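Local coordinates for protein piwi (Drosophila melanogaster, PDB 6KR6) that binds piwi-interacting RNAs and, guided by them, represses transposable elements in the germline, at residues R700-G711 with V729-P740. Residues are numbered along the deposited sequence; the frame is centred on the assembly and turned at random.
Sequences RFFLNGQNPPPG and VSQQVRQGTVSP
Phe701 and Pro708 of 700-711 pack against Pro740, Val729 and Val738 of 729-740, where a short strand and the turn after it, 700-711, lie against the loop 729-740 of the Piwi domain, which has the RNase H fold of argonautes. This loop links strands 725-729 and 741-745; the first segment turns back on itself through a type I' beta turn from Leu703 to Gln706. Among the apolar contacts, CE2 of Phe701 comes 3.7 Å from CG of Pro740, while CZ of the same ring lies 4.1 Å from CG2 of Val729. With its CG lying between the backbone N and the carbonyl carbon (chi1 51°), Phe701 brings this end of the ring to both partners; Leu66 of strand 61-68 also touches it. CG2 of Val738 packs against the part that follows the beta turn, meeting CD of Pro708 at 3.8 Å and CB of Asn707. Phe702 and Thr737 cross at a slant, with CE1 of the ring 3.5 Å from the methyl CG2 of the threonine. Further along, CG of Pro710 rests on CB of Gln732 (3.6 Å), and Tyr762 of helix 754-764 touches the same proline.

The polar contacts lie near the two ends. NH2 of Arg700 makes a weak hydrogen bond to O of Val738 (3.3 Å), a carbonyl near the plane of the guanidinium, as is that of Thr737. NH1 forms a salt bridge with Glu220, so an alanine here would probably leave that carboxylate without its mate and the Val738 carbonyl without this donor. At the other end, N of Gly711 donates to O of Val729 at 2.6 Å.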
loop_
_atom_site.group_PDB
_atom_site.type_symbol
_atom_site.label_atom_id
_atom_site.label_comp_id
_atom_site.label_asym_id
_atom_site.label_seq_id
_atom_site.Cartn_x
_atom_site.Cartn_y
_atom_site.Cartn_z
ATOM N N ARG A 700 7.029 11.829 -1.503
ATOM C CA ARG A 700 8.428 11.498 -1.715
ATOM C C ARG A 700 9.297 12.670 -1.279
ATOM O O ARG A 700 8.820 13.791 -1.081
ATOM C CB ARG A 700 8.710 11.151 -3.185
ATOM C CG ARG A 700 7.576 10.429 -3.887
ATOM C CD ARG A 700 8.059 9.178 -4.602
ATOM N NE ARG A 700 6.951 8.486 -5.251
ATOM C CZ ARG A 700 7.018 7.251 -5.738
ATOM N NH1 ARG A 700 5.952 6.707 -6.310
ATOM N NH2 ARG A 700 8.144 6.558 -5.649
ATOM N N PHE A 701 10.590 12.392 -1.129
ATOM C CA PHE A 701 11.581 13.417 -0.844
ATOM C C PHE A 701 12.954 12.862 -1.195
ATOM O O PHE A 701 13.172 11.648 -1.159
ATOM C CB PHE A 701 11.532 13.875 0.619
ATOM C CG PHE A 701 11.565 12.751 1.613
ATOM C CD1 PHE A 701 12.769 12.288 2.118
ATOM C CD2 PHE A 701 10.390 12.167 2.053
ATOM C CE1 PHE A 701 12.800 11.256 3.038
ATOM C CE2 PHE A 701 10.414 11.135 2.971
ATOM C CZ PHE A 701 11.621 10.679 3.465
ATOM N N PHE A 702 13.873 13.761 -1.540
ATOM C CA PHE A 702 15.173 13.364 -2.057
ATOM C C PHE A 702 16.266 14.222 -1.436
ATOM O O PHE A 702 16.012 15.314 -0.921
ATOM C CB PHE A 702 15.222 13.479 -3.586
ATOM C CG PHE A 702 14.014 12.914 -4.271
ATOM C CD1 PHE A 702 13.770 11.551 -4.261
ATOM C CD2 PHE A 702 13.121 13.745 -4.927
ATOM C CE1 PHE A 702 12.658 11.028 -4.887
ATOM C CE2 PHE A 702 12.007 13.227 -5.559
ATOM C CZ PHE A 702 11.775 11.865 -5.540
ATOM N N LEU A 703 17.493 13.713 -1.500
ATOM C CA LEU A 703 18.677 14.401 -0.998
ATOM C C LEU A 703 19.563 14.781 -2.175
ATOM O O LEU A 703 20.008 13.905 -2.926
ATOM C CB LEU A 703 19.450 13.520 -0.018
ATOM C CG LEU A 703 20.843 14.026 0.366
ATOM C CD1 LEU A 703 20.758 15.065 1.474
ATOM C CD2 LEU A 703 21.749 12.871 0.763
ATOM N N ASN A 704 19.823 16.082 -2.324
ATOM C CA ASN A 704 20.642 16.606 -3.419
ATOM C C ASN A 704 20.168 16.067 -4.765
ATOM O O ASN A 704 20.965 15.697 -5.631
ATOM C CB ASN A 704 22.124 16.294 -3.197
ATOM N N GLY A 705 18.848 16.007 -4.933
ATOM C CA GLY A 705 18.253 15.516 -6.158
ATOM C C GLY A 705 18.368 14.028 -6.390
ATOM O O GLY A 705 18.084 13.568 -7.501
ATOM N N GLN A 706 18.761 13.251 -5.382
ATOM C CA GLN A 706 18.978 11.822 -5.546
ATOM C C GLN A 706 18.259 11.043 -4.453
ATOM O O GLN A 706 17.772 11.604 -3.468
ATOM C CB GLN A 706 20.473 11.477 -5.535
ATOM C CG GLN A 706 21.222 11.944 -6.767
ATOM C CD GLN A 706 22.647 11.429 -6.815
ATOM O OE1 GLN A 706 23.256 11.156 -5.780
ATOM N NE2 GLN A 706 23.184 11.287 -8.020
ATOM N N ASN A 707 18.211 9.728 -4.647
ATOM C CA ASN A 707 17.549 8.844 -3.700
ATOM C C ASN A 707 18.223 8.942 -2.334
ATOM O O ASN A 707 19.456 8.849 -2.248
ATOM C CB ASN A 707 17.592 7.402 -4.209
ATOM C CG ASN A 707 16.914 7.237 -5.562
ATOM O OD1 ASN A 707 15.692 7.321 -5.672
ATOM N ND2 ASN A 707 17.710 6.990 -6.596
ATOM N N PRO A 708 17.463 9.132 -1.252
ATOM C CA PRO A 708 18.088 9.284 0.060
ATOM C C PRO A 708 18.732 7.985 0.505
ATOM O O PRO A 708 18.268 6.889 0.145
ATOM C CB PRO A 708 16.910 9.667 0.974
ATOM C CG PRO A 708 15.804 10.077 0.051
ATOM C CD PRO A 708 15.999 9.265 -1.187
ATOM N N PRO A 709 19.801 8.053 1.292
ATOM C CA PRO A 709 20.459 6.833 1.756
ATOM C C PRO A 709 19.619 6.149 2.818
ATOM O O PRO A 709 18.760 6.789 3.443
ATOM C CB PRO A 709 21.780 7.351 2.339
ATOM C CG PRO A 709 21.436 8.715 2.834
ATOM C CD PRO A 709 20.422 9.265 1.857
ATOM N N PRO A 710 19.827 4.851 3.041
ATOM C CA PRO A 710 19.095 4.164 4.111
ATOM C C PRO A 710 19.318 4.837 5.455
ATOM O O PRO A 710 20.420 5.289 5.773
ATOM C CB PRO A 710 19.684 2.750 4.086
ATOM C CG PRO A 710 20.173 2.576 2.692
ATOM C CD PRO A 710 20.674 3.926 2.268
ATOM N N GLY A 711 18.248 4.907 6.245
ATOM C CA GLY A 711 18.295 5.517 7.557
ATOM C C GLY A 711 17.791 6.942 7.624
ATOM O O GLY A 711 17.790 7.528 8.712
ATOM N N VAL A 729 13.207 6.105 5.343
ATOM C CA VAL A 729 13.773 5.405 4.200
ATOM C C VAL A 729 14.772 4.401 4.757
ATOM O O VAL A 729 15.790 4.783 5.343
ATOM C CB VAL A 729 14.434 6.370 3.207
ATOM C CG1 VAL A 729 15.362 5.610 2.272
ATOM C CG2 VAL A 729 13.375 7.114 2.413
ATOM N N SER A 730 14.470 3.119 4.597
ATOM C CA SER A 730 15.310 2.050 5.118
ATOM C C SER A 730 15.995 1.239 4.034
ATOM O O SER A 730 17.135 0.815 4.219
ATOM C CB SER A 730 14.477 1.112 5.999
ATOM O OG SER A 730 13.338 0.643 5.299
ATOM N N GLN A 731 15.335 1.017 2.902
ATOM C CA GLN A 731 15.870 0.198 1.823
ATOM C C GLN A 731 16.265 1.098 0.661
ATOM O O GLN A 731 15.408 1.756 0.062
ATOM C CB GLN A 731 14.843 -0.841 1.372
ATOM C CG GLN A 731 15.329 -1.766 0.270
ATOM C CD GLN A 731 14.256 -2.738 -0.182
ATOM O OE1 GLN A 731 13.293 -2.353 -0.845
ATOM N NE2 GLN A 731 14.414 -4.005 0.183
ATOM N N GLN A 732 17.558 1.128 0.349
ATOM C CA GLN A 732 18.022 1.852 -0.823
ATOM C C GLN A 732 17.606 1.119 -2.093
ATOM O O GLN A 732 17.499 -0.110 -2.122
ATOM C CB GLN A 732 19.542 2.011 -0.788
ATOM C CG GLN A 732 20.286 0.691 -0.675
ATOM C CD GLN A 732 21.789 0.866 -0.617
ATOM O OE1 GLN A 732 22.521 -0.087 -0.354
ATOM N NE2 GLN A 732 22.257 2.084 -0.866
ATOM N N VAL A 733 17.365 1.887 -3.150
ATOM C CA VAL A 733 16.974 1.343 -4.444
ATOM C C VAL A 733 18.070 1.659 -5.450
ATOM O O VAL A 733 18.553 2.796 -5.519
ATOM C CB VAL A 733 15.615 1.895 -4.914
ATOM C CG1 VAL A 733 14.496 1.364 -4.035
ATOM C CG2 VAL A 733 15.617 3.413 -4.909
ATOM N N ARG A 734 18.476 0.645 -6.214
ATOM C CA ARG A 734 19.451 0.868 -7.277
ATOM C C ARG A 734 18.838 1.681 -8.409
ATOM O O ARG A 734 19.393 2.707 -8.826
ATOM C CB ARG A 734 19.980 -0.471 -7.793
ATOM N N GLN A 735 17.687 1.247 -8.911
ATOM C CA GLN A 735 16.974 1.941 -9.970
ATOM C C GLN A 735 15.578 2.314 -9.490
ATOM O O GLN A 735 15.020 1.683 -8.587
ATOM C CB GLN A 735 16.884 1.080 -11.237
ATOM N N GLY A 736 15.019 3.347 -10.107
ATOM C CA GLY A 736 13.695 3.812 -9.752
ATOM C C GLY A 736 13.720 4.930 -8.731
ATOM O O GLY A 736 14.756 5.520 -8.411
ATOM N N THR A 737 12.533 5.221 -8.206
ATOM C CA THR A 737 12.344 6.260 -7.205
ATOM C C THR A 737 11.979 5.621 -5.872
ATOM O O THR A 737 11.221 4.648 -5.829
ATOM C CB THR A 737 11.249 7.241 -7.628
ATOM O OG1 THR A 737 11.126 7.237 -9.057
ATOM C CG2 THR A 737 11.594 8.643 -7.167
ATOM N N VAL A 738 12.521 6.171 -4.784
ATOM C CA VAL A 738 12.252 5.614 -3.464
ATOM C C VAL A 738 10.823 5.926 -3.052
ATOM O O VAL A 738 10.327 7.046 -3.245
ATOM C CB VAL A 738 13.239 6.158 -2.418
ATOM C CG1 VAL A 738 13.184 5.313 -1.154
ATOM C CG2 VAL A 738 14.633 6.188 -2.965
ATOM N N SER A 739 10.157 4.934 -2.476
ATOM C CA SER A 739 8.885 5.145 -1.800
ATOM C C SER A 739 9.131 5.051 -0.303
ATOM O O SER A 739 9.337 3.941 0.211
ATOM C CB SER A 739 7.854 4.106 -2.240
ATOM O OG SER A 739 7.851 3.953 -3.649
ATOM N N PRO A 740 9.143 6.162 0.432
ATOM C CA PRO A 740 9.430 6.088 1.868
ATOM C C PRO A 740 8.296 5.409 2.614
ATOM O O PRO A 740 7.136 5.449 2.195
ATOM C CB PRO A 740 9.562 7.558 2.278
ATOM C CG PRO A 740 8.693 8.280 1.314
ATOM C CD PRO A 740 8.813 7.535 0.007
#